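Local coordinates for protein imelysin (Bacteroides ovatus ATCC 8483, PDB 3OYV) that is probably involved in bacterial iron uptake, as an imelysin-like, largely helical outer-membrane protein, at residues 44-49 against 236-241; 58-63 against 72-77; 132-135 against 139-142; 143-148 against 230-235; 154-159 against 210-215. One frame throughout, in Å; residues are numbered along the deposited sequence.

How the contacts relate
Contact 1 spans the longest loop: residues 44-49, at the end of helix 21-47, meet 236-241 on helix 223-261, and the other four contacts lie between them. Contact 2 comes first within that span, tying helix 56-62 to the start of helix 71-102 across a short connection. Contact 3 then folds the segment after helix 121-137 back onto it. Contact 4 carries on from the same loop to helix 223-261, and in doing so encloses contact 5, which joins the junction of helices 149-156 and 158-177 to the end of helix 189-214. No loops cross. Contacts 1 and 4 occupy successive turns of helix 223-261, and Lys61 links contacts 2 and 4 by a salt bridge to Asp235.

Contact 1 of 5, residues 44-49 against 236-241; sequences NAWNSS and AVVVPT
Between residues 44-49 and 236-241 the backbones come closest at Trp46 and Val239, 6.6 Å from CA to CA, where the last turn of helix 21-47 meets an irregular part of helix 223-261. The main interaction is CH-pi. CG1 of Val238 sits 3.6 Å from the centroid of the six-membered ring of Trp46, only 2° off the ring normal, so the methyl faces the benzo ring squarely. Val239 adds a flanking contact, its CG2 approaching CE3 of Trp46 obliquely at 4.3 Å. The other methyl of Val239, CG1, meets OD1 of Asn47 at 3.7 Å, the amide being swung over by a side chain whose CG lies anti to the backbone N (chi1 -173°). Tyr56, Tyr242 and Pro292 also pack round the indole, which makes it the buried end of the contact, whereas Asn47 forms its exposed margin.

Val238 ends a wider pi-type turn at 236-238, and Val239 stands between it and the kink at Pro240, whose nitrogen has no proton for the turn before. Beyond the kink, OG1 of Thr241 donates to O of Val237 at 2.6 Å, from the opposite face of that carbonyl to N of Thr241. A valine methyl set over the six-membered ring of a tryptophan, with a second valine beside it, is a helix-helix contact of a mainly helical fold, joining the end of helix 21-47 to the bent part of helix 223-261.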
# COMPACT_ATOMS: atom_id res chain seq x y z
N ASN A 44 -5.89 6.90 -13.94
CA ASN A 44 -6.69 7.13 -15.14
C ASN A 44 -7.77 6.08 -15.35
O ASN A 44 -8.86 6.42 -15.85
CB ASN A 44 -5.81 7.21 -16.38
CG ASN A 44 -4.96 8.49 -16.42
OD1 ASN A 44 -5.26 9.46 -15.74
ND2 ASN A 44 -3.87 8.47 -17.22
N ALA A 45 -7.53 4.84 -14.91
CA ALA A 45 -8.53 3.78 -15.07
C ALA A 45 -9.75 4.13 -14.22
O ALA A 45 -10.88 3.95 -14.64
CB ALA A 45 -7.98 2.46 -14.63
N TRP A 46 -9.50 4.64 -13.02
CA TRP A 46 -10.59 5.06 -12.13
C TRP A 46 -11.24 6.35 -12.56
O TRP A 46 -12.45 6.52 -12.41
CB TRP A 46 -10.09 5.18 -10.68
CG TRP A 46 -10.13 3.88 -9.92
CD1 TRP A 46 -9.13 2.93 -9.85
CD2 TRP A 46 -11.21 3.36 -9.13
NE1 TRP A 46 -9.54 1.86 -9.11
CE2 TRP A 46 -10.80 2.11 -8.64
CE3 TRP A 46 -12.50 3.81 -8.84
CZ2 TRP A 46 -11.62 1.33 -7.81
CZ3 TRP A 46 -13.30 3.04 -8.00
CH2 TRP A 46 -12.87 1.83 -7.51
N ASN A 47 -10.44 7.33 -12.98
CA ASN A 47 -10.92 8.68 -13.14
C ASN A 47 -11.35 9.07 -14.54
O ASN A 47 -12.13 10.01 -14.69
CB ASN A 47 -9.82 9.65 -12.69
CG ASN A 47 -10.30 11.10 -12.65
OD1 ASN A 47 -11.24 11.47 -11.91
ND2 ASN A 47 -9.62 11.95 -13.42
N SER A 48 -10.83 8.38 -15.53
CA SER A 48 -11.05 8.77 -16.92
C SER A 48 -11.71 7.67 -17.76
O SER A 48 -12.80 7.87 -18.34
CB SER A 48 -9.72 9.22 -17.55
OG SER A 48 -9.91 9.56 -18.92
N SER A 49 -11.07 6.52 -17.82
CA SER A 49 -11.55 5.46 -18.70
C SER A 49 -10.97 4.13 -18.34
O SER A 49 -9.74 3.98 -18.26
CB SER A 49 -11.19 5.81 -20.15
OG SER A 49 -11.57 4.79 -21.07
N ALA A 236 -14.66 10.68 -2.67
CA ALA A 236 -13.90 11.28 -1.59
C ALA A 236 -12.74 10.44 -1.08
O ALA A 236 -11.78 10.98 -0.55
CB ALA A 236 -14.84 11.68 -0.42
N VAL A 237 -12.83 9.13 -1.21
CA VAL A 237 -11.78 8.26 -0.70
C VAL A 237 -10.92 7.68 -1.82
O VAL A 237 -9.71 7.94 -1.87
CB VAL A 237 -12.33 7.16 0.25
CG1 VAL A 237 -11.18 6.25 0.76
CG2 VAL A 237 -13.05 7.82 1.44
N VAL A 238 -11.53 6.88 -2.69
CA VAL A 238 -10.75 6.10 -3.64
C VAL A 238 -10.06 7.00 -4.67
O VAL A 238 -8.84 6.97 -4.82
CB VAL A 238 -11.60 5.03 -4.35
CG1 VAL A 238 -10.77 4.30 -5.41
CG2 VAL A 238 -12.15 4.00 -3.34
N VAL A 239 -10.84 7.79 -5.42
CA VAL A 239 -10.24 8.57 -6.53
C VAL A 239 -9.22 9.58 -6.01
O VAL A 239 -8.13 9.67 -6.58
CB VAL A 239 -11.31 9.12 -7.47
CG1 VAL A 239 -10.64 9.96 -8.57
CG2 VAL A 239 -12.14 7.99 -8.11
N PRO A 240 -9.55 10.31 -4.93
CA PRO A 240 -8.52 11.23 -4.40
C PRO A 240 -7.26 10.57 -3.92
O PRO A 240 -6.17 11.15 -4.02
CB PRO A 240 -9.27 11.99 -3.30
CG PRO A 240 -10.72 11.95 -3.72
CD PRO A 240 -10.87 10.57 -4.32
N THR A 241 -7.37 9.38 -3.33
CA THR A 241 -6.18 8.66 -2.93
C THR A 241 -5.32 8.30 -4.14
O THR A 241 -4.08 8.48 -4.10
CB THR A 241 -6.52 7.41 -2.09
OG1 THR A 241 -7.25 7.84 -0.92
CG2 THR A 241 -5.28 6.65 -1.68

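Contact 2 of 5, residues 58-63 against 72-77; sequences SLFKAH and LSCVEE
A Cys sulfur-aromatic contact, Cys74 over Phe60, closes a helix-loop-helix unit in which the short helix 56-62 turns back against the start of helix 71-102. The backbones come nearest at Phe60 and Cys74, with 7.2 Å between the CA of Phe60 and the CA of Cys74, and the side chains bridge that distance. SG of Cys74 lies 3.9 Å from the centroid of the Phe60 ring and 10° from its normal, which puts the sulfur above the middle of one face. The cysteine does not touch by sulfur alone: its CB presses on the far end of the same ring, 3.6 Å from CZ of Phe60. With SG turned beside its own backbone N (chi1 -66°), the thiol points back to the last turn of helix 56-62 and comes within 3.4 Å of the carbonyl O of Phe60. Cys74 thus touches both the ring and the backbone of Phe60.

His63 covers the sulfur from another direction. It is the first residue beyond the helix and has a positive phi, and its imidazole is met by the sulfur obliquely, with SG of Cys74 4.5 Å from the ring centroid. The three touching residues are all buried. Val230 of helix 223-261 packs on both Phe60 and Cys74, while Tyr68 from the connecting loop and Phe290 meet the phenyl ring, so the unit is buried against helix 223-261, though far from the centre of the chain. Among the contacts of the histidine with Cys74, the shortest is made by an aliphatic carbon, CB of His63, which lies 3.5 Å from SG.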
# COMPACT_ATOMS: atom_id res chain seq x y z
N SER A 58 -17.13 5.67 -12.49
CA SER A 58 -18.50 5.73 -13.01
C SER A 58 -19.15 4.33 -12.96
O SER A 58 -20.33 4.20 -12.60
CB SER A 58 -18.52 6.29 -14.42
OG SER A 58 -18.19 7.69 -14.45
N LEU A 59 -18.39 3.30 -13.32
CA LEU A 59 -18.87 1.92 -13.31
C LEU A 59 -19.30 1.49 -11.89
O LEU A 59 -20.41 0.96 -11.70
CB LEU A 59 -17.75 1.01 -13.86
CG LEU A 59 -18.00 -0.49 -13.95
CD1 LEU A 59 -17.00 -1.09 -14.94
CD2 LEU A 59 -17.91 -1.19 -12.64
N PHE A 60 -18.44 1.72 -10.92
CA PHE A 60 -18.71 1.30 -9.57
C PHE A 60 -19.89 2.06 -8.97
O PHE A 60 -20.72 1.47 -8.29
CB PHE A 60 -17.46 1.44 -8.72
CG PHE A 60 -17.45 0.59 -7.46
CD1 PHE A 60 -17.36 -0.80 -7.54
CD2 PHE A 60 -17.55 1.18 -6.22
CE1 PHE A 60 -17.33 -1.57 -6.36
CE2 PHE A 60 -17.53 0.42 -5.08
CZ PHE A 60 -17.41 -0.94 -5.13
N LYS A 61 -19.95 3.37 -9.19
CA LYS A 61 -21.07 4.16 -8.68
C LYS A 61 -22.40 3.81 -9.32
O LYS A 61 -23.46 3.97 -8.70
CB LYS A 61 -20.82 5.67 -8.83
CG LYS A 61 -19.68 6.11 -7.96
CD LYS A 61 -19.42 7.63 -8.03
CE LYS A 61 -18.78 8.03 -9.36
NZ LYS A 61 -18.63 9.50 -9.48
N ALA A 62 -22.37 3.40 -10.58
CA ALA A 62 -23.61 3.04 -11.28
C ALA A 62 -24.12 1.66 -10.89
O ALA A 62 -25.32 1.44 -10.82
CB ALA A 62 -23.41 3.09 -12.81
N HIS A 63 -23.19 0.74 -10.68
CA HIS A 63 -23.44 -0.64 -10.30
C HIS A 63 -24.68 -1.22 -10.98
O HIS A 63 -25.64 -1.63 -10.33
CB HIS A 63 -23.45 -0.81 -8.78
CG HIS A 63 -24.30 0.17 -8.03
ND1 HIS A 63 -25.68 0.11 -8.03
CD2 HIS A 63 -23.97 1.22 -7.25
CE1 HIS A 63 -26.15 1.09 -7.28
NE2 HIS A 63 -25.14 1.80 -6.81
N LEU A 72 -25.61 -2.78 -2.54
CA LEU A 72 -25.23 -3.81 -1.58
C LEU A 72 -24.01 -4.58 -2.05
O LEU A 72 -23.10 -4.80 -1.26
CB LEU A 72 -26.39 -4.76 -1.29
CG LEU A 72 -26.07 -5.94 -0.38
CD1 LEU A 72 -25.56 -5.45 0.96
CD2 LEU A 72 -27.27 -6.88 -0.21
N SER A 73 -23.98 -4.99 -3.31
CA SER A 73 -22.83 -5.72 -3.86
C SER A 73 -21.54 -4.89 -3.73
O SER A 73 -20.48 -5.40 -3.33
CB SER A 73 -23.08 -6.05 -5.32
OG SER A 73 -22.03 -6.82 -5.86
N CYS A 74 -21.65 -3.61 -4.06
CA CYS A 74 -20.50 -2.71 -3.91
C CYS A 74 -20.05 -2.67 -2.46
O CYS A 74 -18.85 -2.76 -2.16
CB CYS A 74 -20.86 -1.28 -4.31
SG CYS A 74 -21.25 -1.07 -6.03
N VAL A 75 -20.99 -2.54 -1.52
CA VAL A 75 -20.64 -2.38 -0.11
C VAL A 75 -20.06 -3.67 0.50
O VAL A 75 -19.14 -3.61 1.30
CB VAL A 75 -21.85 -1.82 0.69
CG1 VAL A 75 -21.66 -1.95 2.20
CG2 VAL A 75 -22.09 -0.37 0.28
N GLU A 76 -20.56 -4.82 0.05
CA GLU A 76 -19.98 -6.09 0.46
C GLU A 76 -18.53 -6.18 -0.01
O GLU A 76 -17.68 -6.65 0.74
CB GLU A 76 -20.84 -7.24 -0.05
CG GLU A 76 -22.16 -7.34 0.74
CD GLU A 76 -23.15 -8.37 0.21
OE1 GLU A 76 -23.07 -8.78 -0.97
OE2 GLU A 76 -24.08 -8.72 1.00
N GLU A 77 -18.24 -5.70 -1.23
CA GLU A 77 -16.87 -5.68 -1.73
C GLU A 77 -16.03 -4.73 -0.87
O GLU A 77 -14.92 -5.07 -0.47
CB GLU A 77 -16.82 -5.27 -3.21
CG GLU A 77 -15.41 -5.27 -3.82
CD GLU A 77 -14.83 -6.65 -4.03
OE1 GLU A 77 -15.51 -7.68 -3.80
OE2 GLU A 77 -13.65 -6.75 -4.41

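Contact 3 of 5, residues 132-135 against 139-142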
# COMPACT_ATOMS: atom_id res chain seq x y z
N ILE A 132 -8.70 1.40 6.15
CA ILE A 132 -9.99 0.90 6.62
C ILE A 132 -10.81 2.04 7.26
O ILE A 132 -12.01 2.19 6.99
CB ILE A 132 -9.81 -0.24 7.66
CG1 ILE A 132 -9.07 -1.41 7.04
CG2 ILE A 132 -11.17 -0.66 8.23
CD1 ILE A 132 -8.70 -2.50 8.08
N ARG A 133 -10.17 2.82 8.12
CA ARG A 133 -10.82 3.99 8.69
C ARG A 133 -11.42 4.87 7.61
O ARG A 133 -12.59 5.25 7.68
CB ARG A 133 -9.84 4.79 9.52
CG ARG A 133 -10.49 5.97 10.22
CD ARG A 133 -9.48 7.02 10.55
NE ARG A 133 -8.81 7.55 9.36
CZ ARG A 133 -7.84 8.43 9.39
NH1 ARG A 133 -7.41 8.90 10.58
NH2 ARG A 133 -7.27 8.85 8.27
N ASN A 134 -10.62 5.21 6.60
CA ASN A 134 -11.11 6.06 5.52
C ASN A 134 -12.31 5.47 4.82
O ASN A 134 -13.29 6.17 4.55
CB ASN A 134 -9.99 6.36 4.53
CG ASN A 134 -8.88 7.21 5.12
OD1 ASN A 134 -8.97 7.70 6.26
ND2 ASN A 134 -7.81 7.40 4.35
N ALA A 135 -12.26 4.18 4.53
CA ALA A 135 -13.37 3.51 3.86
C ALA A 135 -14.63 3.59 4.70
O ALA A 135 -15.71 3.85 4.17
CB ALA A 135 -13.05 2.02 3.56
N SER A 139 -14.09 9.40 4.22
CA SER A 139 -13.24 10.58 4.18
C SER A 139 -11.77 10.21 4.29
O SER A 139 -11.43 9.06 4.59
CB SER A 139 -13.59 11.51 5.34
OG SER A 139 -13.08 10.97 6.57
N LEU A 140 -10.90 11.21 4.16
CA LEU A 140 -9.46 11.00 4.28
C LEU A 140 -8.82 11.58 5.52
O LEU A 140 -7.65 11.32 5.75
CB LEU A 140 -8.74 11.64 3.11
CG LEU A 140 -9.15 11.08 1.76
CD1 LEU A 140 -8.43 11.90 0.66
CD2 LEU A 140 -8.89 9.56 1.67
N ASP A 141 -9.52 12.52 6.13
CA ASP A 141 -8.95 13.48 7.04
C ASP A 141 -9.48 13.21 8.44
O ASP A 141 -9.41 14.08 9.30
CB ASP A 141 -9.31 14.89 6.56
CG ASP A 141 -10.81 15.06 6.21
OD1 ASP A 141 -11.68 14.28 6.72
OD2 ASP A 141 -11.11 15.94 5.36
N GLY A 142 -10.04 12.02 8.66
CA GLY A 142 -10.54 11.61 9.96
C GLY A 142 -11.91 12.16 10.33
O GLY A 142 -12.38 11.96 11.45
O HOH W 1 -10.87 9.34 7.59
O HOH W 2 -5.83 9.59 4.91
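Asn134 and Ser139 make the closest approach, and the direct polar link between the two segments is their backbone bond, from N of Ser139 to O of Asn134, weak at 3.3 Å. Most of the polar contact is relayed by water. Water 1 donates to OD1 of Asn134 and to OG of Ser139 and accepts from N of Gly142 at 3.0 Å. Water 2 takes the other end of the amide, accepting from ND2 of Asn134 and donating to O of Leu140 at 2.6 Å. The Ser139 hydroxyl is also bonded to O of Asn143.

Within the helix, Arg133 grips its neighbour side-on. A bend at chi3 (60°) folds the guanidinium back, so that NE and NH2 both reach OD1 of Asn134, at 3.1 and 2.9 Å; the NH2 bond lies in the carbonyl plane, on a lone pair. With water 1, three donors converge on this oxygen and hold the amide's rotation. A leucine in place of Asn134 would probably set the guanidinium free to turn and deprive both waters of a helix partner.

Van der Waals contacts complete the join. CB of Asn134 touches O of Ser139 at 3.1 Å, CA of Gly142 lies over one guanidinium face, and CD2 of Leu140 comes crosswise to ND2 of Asn134.

The residues form the turn in which the chain leaves helix 121-137. Leu140 reaches on to Pro240 and Thr241 of helix 223-261, Asn134 touches Val237 of that helix, and Arg133 rests its side chain on Ile168 of helix 158-177.

Contact 4 of 5, residues 143-148 against 230-235; sequences NINANS and VTQYVD
An Asx turn at Asn145 presents its amide to Gln232, in the loop that leads into helix 149-156 and passes along helix 223-261. OD1 of Asn145 accepts from the backbone N of Asn147, two residues on, at 2.9 Å and with a fairly straight N-H...O angle of 161°, which fixes the orientation of the amide. Gln232 then stacks on it. The two side chains come from opposite directions and lay their amide planes face to face, only 7° apart, with NE2 of Gln232 3.3 Å from CG of Asn145. The amides do not pair with each other: NE2 of Gln232 donates instead to O of Gly138, where the chain leaves helix 121-137.

A bend at chi2 (67°) turns the amide of Gln232 over that of Asn145, and its aliphatic part packs on the backbone and CB of Asn147. CG of Gln232 is 3.3 Å from O of Asn147, and CB of Gln232 lies 4.0 Å from CB of Asn147. The loop has its own bracing just beyond: OG of Ser148 donates to O of Asn145 at 2.8 Å and, as the N-cap of helix 149-156, also caps the backbone N of Thr151.

All three touching residues are partly exposed, and their meeting is a surface contact. The chemistry implies that the two amides meet by stacking, not by hydrogen bonding, each turned by a bond made elsewhere, Asn145 by its own turn and Gln232 by Gly138, so that Gln232 ties helix 223-261 to two points of one loop.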
# COMPACT_ATOMS: atom_id res chain seq x y z
N ASN A 143 -12.57 12.86 9.41
CA ASN A 143 -13.96 13.32 9.64
C ASN A 143 -15.01 12.18 9.38
O ASN A 143 -14.81 11.52 8.33
CB ASN A 143 -14.21 14.52 8.72
CG ASN A 143 -15.26 15.48 9.25
OD1 ASN A 143 -16.09 15.11 10.07
ND2 ASN A 143 -15.22 16.71 8.78
N ILE A 144 -16.05 11.89 10.25
CA ILE A 144 -17.08 10.93 9.87
C ILE A 144 -18.06 11.65 8.94
O ILE A 144 -18.83 12.54 9.34
CB ILE A 144 -17.79 10.38 11.08
CG1 ILE A 144 -16.76 9.70 11.98
CG2 ILE A 144 -18.91 9.43 10.67
CD1 ILE A 144 -17.32 9.32 13.26
N ASN A 145 -18.02 11.30 7.67
CA ASN A 145 -18.86 11.96 6.69
C ASN A 145 -20.33 11.58 6.88
O ASN A 145 -20.66 10.44 7.23
CB ASN A 145 -18.43 11.58 5.27
CG ASN A 145 -18.94 12.54 4.28
OD1 ASN A 145 -19.93 12.27 3.62
ND2 ASN A 145 -18.32 13.68 4.17
N ALA A 146 -21.22 12.52 6.56
CA ALA A 146 -22.64 12.24 6.57
C ALA A 146 -23.04 11.05 5.71
O ALA A 146 -23.98 10.35 6.06
CB ALA A 146 -23.47 13.47 6.11
N ASN A 147 -22.34 10.88 4.59
CA ASN A 147 -22.62 9.78 3.67
C ASN A 147 -21.52 8.72 3.80
O ASN A 147 -20.66 8.58 2.99
CB ASN A 147 -22.75 10.30 2.25
CG ASN A 147 -23.97 11.16 2.06
OD1 ASN A 147 -23.87 12.34 1.71
ND2 ASN A 147 -25.10 10.60 2.31
N SER A 148 -21.57 7.98 4.88
CA SER A 148 -20.58 6.94 5.18
C SER A 148 -21.26 5.73 5.77
O SER A 148 -22.34 5.85 6.35
CB SER A 148 -19.53 7.47 6.15
OG SER A 148 -20.08 7.74 7.44
N VAL A 230 -21.76 4.62 -1.49
CA VAL A 230 -20.87 4.21 -2.59
C VAL A 230 -20.30 5.43 -3.31
O VAL A 230 -19.10 5.51 -3.58
CB VAL A 230 -21.54 3.23 -3.54
CG1 VAL A 230 -20.61 2.91 -4.71
CG2 VAL A 230 -21.97 1.94 -2.79
N THR A 231 -21.14 6.40 -3.59
CA THR A 231 -20.74 7.58 -4.34
C THR A 231 -19.69 8.35 -3.56
O THR A 231 -18.65 8.76 -4.11
CB THR A 231 -21.97 8.41 -4.71
OG1 THR A 231 -22.74 7.65 -5.62
CG2 THR A 231 -21.59 9.78 -5.29
N GLN A 232 -19.96 8.57 -2.28
CA GLN A 232 -19.01 9.28 -1.41
C GLN A 232 -17.67 8.55 -1.29
O GLN A 232 -16.59 9.16 -1.30
CB GLN A 232 -19.59 9.58 -0.03
CG GLN A 232 -18.69 10.22 0.99
CD GLN A 232 -18.28 11.62 0.67
OE1 GLN A 232 -18.84 12.28 -0.21
NE2 GLN A 232 -17.33 12.10 1.43
N TYR A 233 -17.75 7.23 -1.13
CA TYR A 233 -16.54 6.41 -1.01
C TYR A 233 -15.65 6.56 -2.24
O TYR A 233 -14.45 6.76 -2.15
CB TYR A 233 -16.96 4.97 -0.80
CG TYR A 233 -15.92 3.89 -0.88
CD1 TYR A 233 -15.18 3.49 0.22
CD2 TYR A 233 -15.74 3.21 -2.08
CE1 TYR A 233 -14.25 2.45 0.13
CE2 TYR A 233 -14.86 2.14 -2.18
CZ TYR A 233 -14.13 1.77 -1.07
OH TYR A 233 -13.28 0.68 -1.15
N VAL A 234 -16.27 6.47 -3.40
CA VAL A 234 -15.50 6.58 -4.65
C VAL A 234 -14.96 7.99 -4.82
O VAL A 234 -13.77 8.19 -5.11
CB VAL A 234 -16.36 6.17 -5.85
CG1 VAL A 234 -15.69 6.54 -7.19
CG2 VAL A 234 -16.71 4.66 -5.80
N ASP A 235 -15.81 9.00 -4.63
CA ASP A 235 -15.44 10.37 -4.98
C ASP A 235 -14.56 11.05 -3.96
O ASP A 235 -13.79 11.92 -4.35
CB ASP A 235 -16.71 11.23 -5.23
CG ASP A 235 -17.45 10.88 -6.50
OD1 ASP A 235 -16.86 10.20 -7.36
OD2 ASP A 235 -18.62 11.32 -6.62

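Contact 5 of 5, residues 154-159 against 210-215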
# COMPACT_ATOMS: atom_id res chain seq x y z
N ALA A 154 -24.39 3.83 12.59
CA ALA A 154 -24.68 4.59 13.81
C ALA A 154 -26.20 4.81 13.95
O ALA A 154 -26.72 4.75 15.06
CB ALA A 154 -23.94 5.92 13.83
N GLY A 155 -26.88 5.07 12.84
CA GLY A 155 -28.32 5.30 12.89
C GLY A 155 -29.10 4.03 13.16
O GLY A 155 -30.18 4.10 13.74
N ALA A 156 -28.60 2.88 12.73
CA ALA A 156 -29.30 1.60 12.84
C ALA A 156 -28.94 0.82 14.09
O ALA A 156 -29.79 0.09 14.63
CB ALA A 156 -29.08 0.73 11.60
N ASN A 157 -27.68 0.95 14.53
CA ASN A 157 -27.12 0.13 15.61
C ASN A 157 -25.87 0.84 16.12
O ASN A 157 -24.71 0.54 15.72
CB ASN A 157 -26.82 -1.26 15.08
CG ASN A 157 -26.31 -2.21 16.15
OD1 ASN A 157 -25.94 -1.81 17.24
ND2 ASN A 157 -26.24 -3.47 15.79
N SER A 158 -26.09 1.82 16.97
CA SER A 158 -25.03 2.65 17.47
C SER A 158 -23.92 1.84 18.20
O SER A 158 -22.75 2.20 18.13
CB SER A 158 -25.58 3.72 18.41
OG SER A 158 -26.31 3.11 19.46
N SER A 159 -24.33 0.77 18.88
CA SER A 159 -23.38 -0.08 19.59
C SER A 159 -22.39 -0.70 18.62
O SER A 159 -21.17 -0.67 18.87
CB SER A 159 -24.12 -1.20 20.34
OG SER A 159 -24.79 -0.68 21.46
N LYS A 210 -20.59 -6.92 7.93
CA LYS A 210 -21.15 -7.39 6.66
C LYS A 210 -22.51 -8.06 6.85
O LYS A 210 -23.42 -7.82 6.07
CB LYS A 210 -20.22 -8.35 5.90
CG LYS A 210 -20.40 -8.24 4.39
CD LYS A 210 -20.19 -9.55 3.64
CE LYS A 210 -19.13 -10.42 4.25
NZ LYS A 210 -18.50 -11.27 3.20
N SER A 211 -22.61 -8.92 7.87
CA SER A 211 -23.86 -9.65 8.16
C SER A 211 -25.00 -8.68 8.47
O SER A 211 -26.14 -8.87 8.03
CB SER A 211 -23.68 -10.60 9.37
OG SER A 211 -22.77 -11.66 9.09
N TYR A 212 -24.69 -7.67 9.25
CA TYR A 212 -25.70 -6.70 9.65
C TYR A 212 -26.24 -5.94 8.43
O TYR A 212 -27.46 -5.78 8.28
CB TYR A 212 -25.16 -5.75 10.70
CG TYR A 212 -26.25 -4.89 11.29
CD1 TYR A 212 -26.98 -5.33 12.40
CD2 TYR A 212 -26.60 -3.67 10.73
CE1 TYR A 212 -28.02 -4.57 12.94
CE2 TYR A 212 -27.63 -2.89 11.27
CZ TYR A 212 -28.33 -3.35 12.38
OH TYR A 212 -29.36 -2.59 12.91
N ILE A 213 -25.35 -5.52 7.54
CA ILE A 213 -25.77 -4.84 6.31
C ILE A 213 -26.58 -5.77 5.39
O ILE A 213 -27.62 -5.38 4.85
CB ILE A 213 -24.54 -4.26 5.55
CG1 ILE A 213 -23.84 -3.22 6.43
CG2 ILE A 213 -24.98 -3.64 4.22
CD1 ILE A 213 -22.40 -2.83 5.93
N ALA A 214 -26.10 -7.01 5.23
CA ALA A 214 -26.70 -7.97 4.31
C ALA A 214 -28.11 -8.43 4.74
O ALA A 214 -28.90 -8.81 3.89
CB ALA A 214 -25.78 -9.20 4.14
N ASN A 215 -28.40 -8.35 6.04
CA ASN A 215 -29.72 -8.75 6.57
C ASN A 215 -30.80 -7.75 6.14
O ASN A 215 -30.82 -6.63 6.66
CB ASN A 215 -29.65 -8.87 8.08
CG ASN A 215 -30.95 -9.38 8.71
OD1 ASN A 215 -31.96 -9.56 8.02
ND2 ASN A 215 -30.93 -9.59 10.01
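Tyr212, near the end of helix 189-214, reaches across to Ala156 and Asn157 with the outer half of its ring. The backbones stay far apart, 9.2 Å from the CA of Tyr212 to the CA of Asn157, and one long side chain fills the distance; CG lies anti to the backbone N (chi1 -170°), which carries the ring toward residues 156-157.

The tight part is at the phenol end. CB of Ala156 meets the ring at its edge, near its plane, 3.9 Å from CE2 of Tyr212, while OH of Tyr212 lies 3.2 Å from O of Ala156. On the other flank CB of Asn157 is 3.7 Å from CZ of Tyr212, and ND2 of Asn157 comes within 3.5 Å of CE1, the amide and ring planes standing 63° apart. The far end of that amide is occupied elsewhere: OD1 caps the backbone N of Leu160, and Asn157 is thereby held in place beside the ring. Leu160 and Ile220 add apolar cover to the tyrosine.

Beyond this the contact is a surface one, its three touching residues all partly exposed, and Ser158 and Ser159, which follow Asn157, are exposed. Were Tyr212 an alanine, a gap would be likely to open between the helices, with CB of Ala156 and CB of Asn157 left without their packing partner.

A tyrosine ring meeting an N-cap asparagine obliquely here joins the break between helices 149-156 and 158-177 to the C-terminal end of helix 189-214, at the periphery of the helical fold.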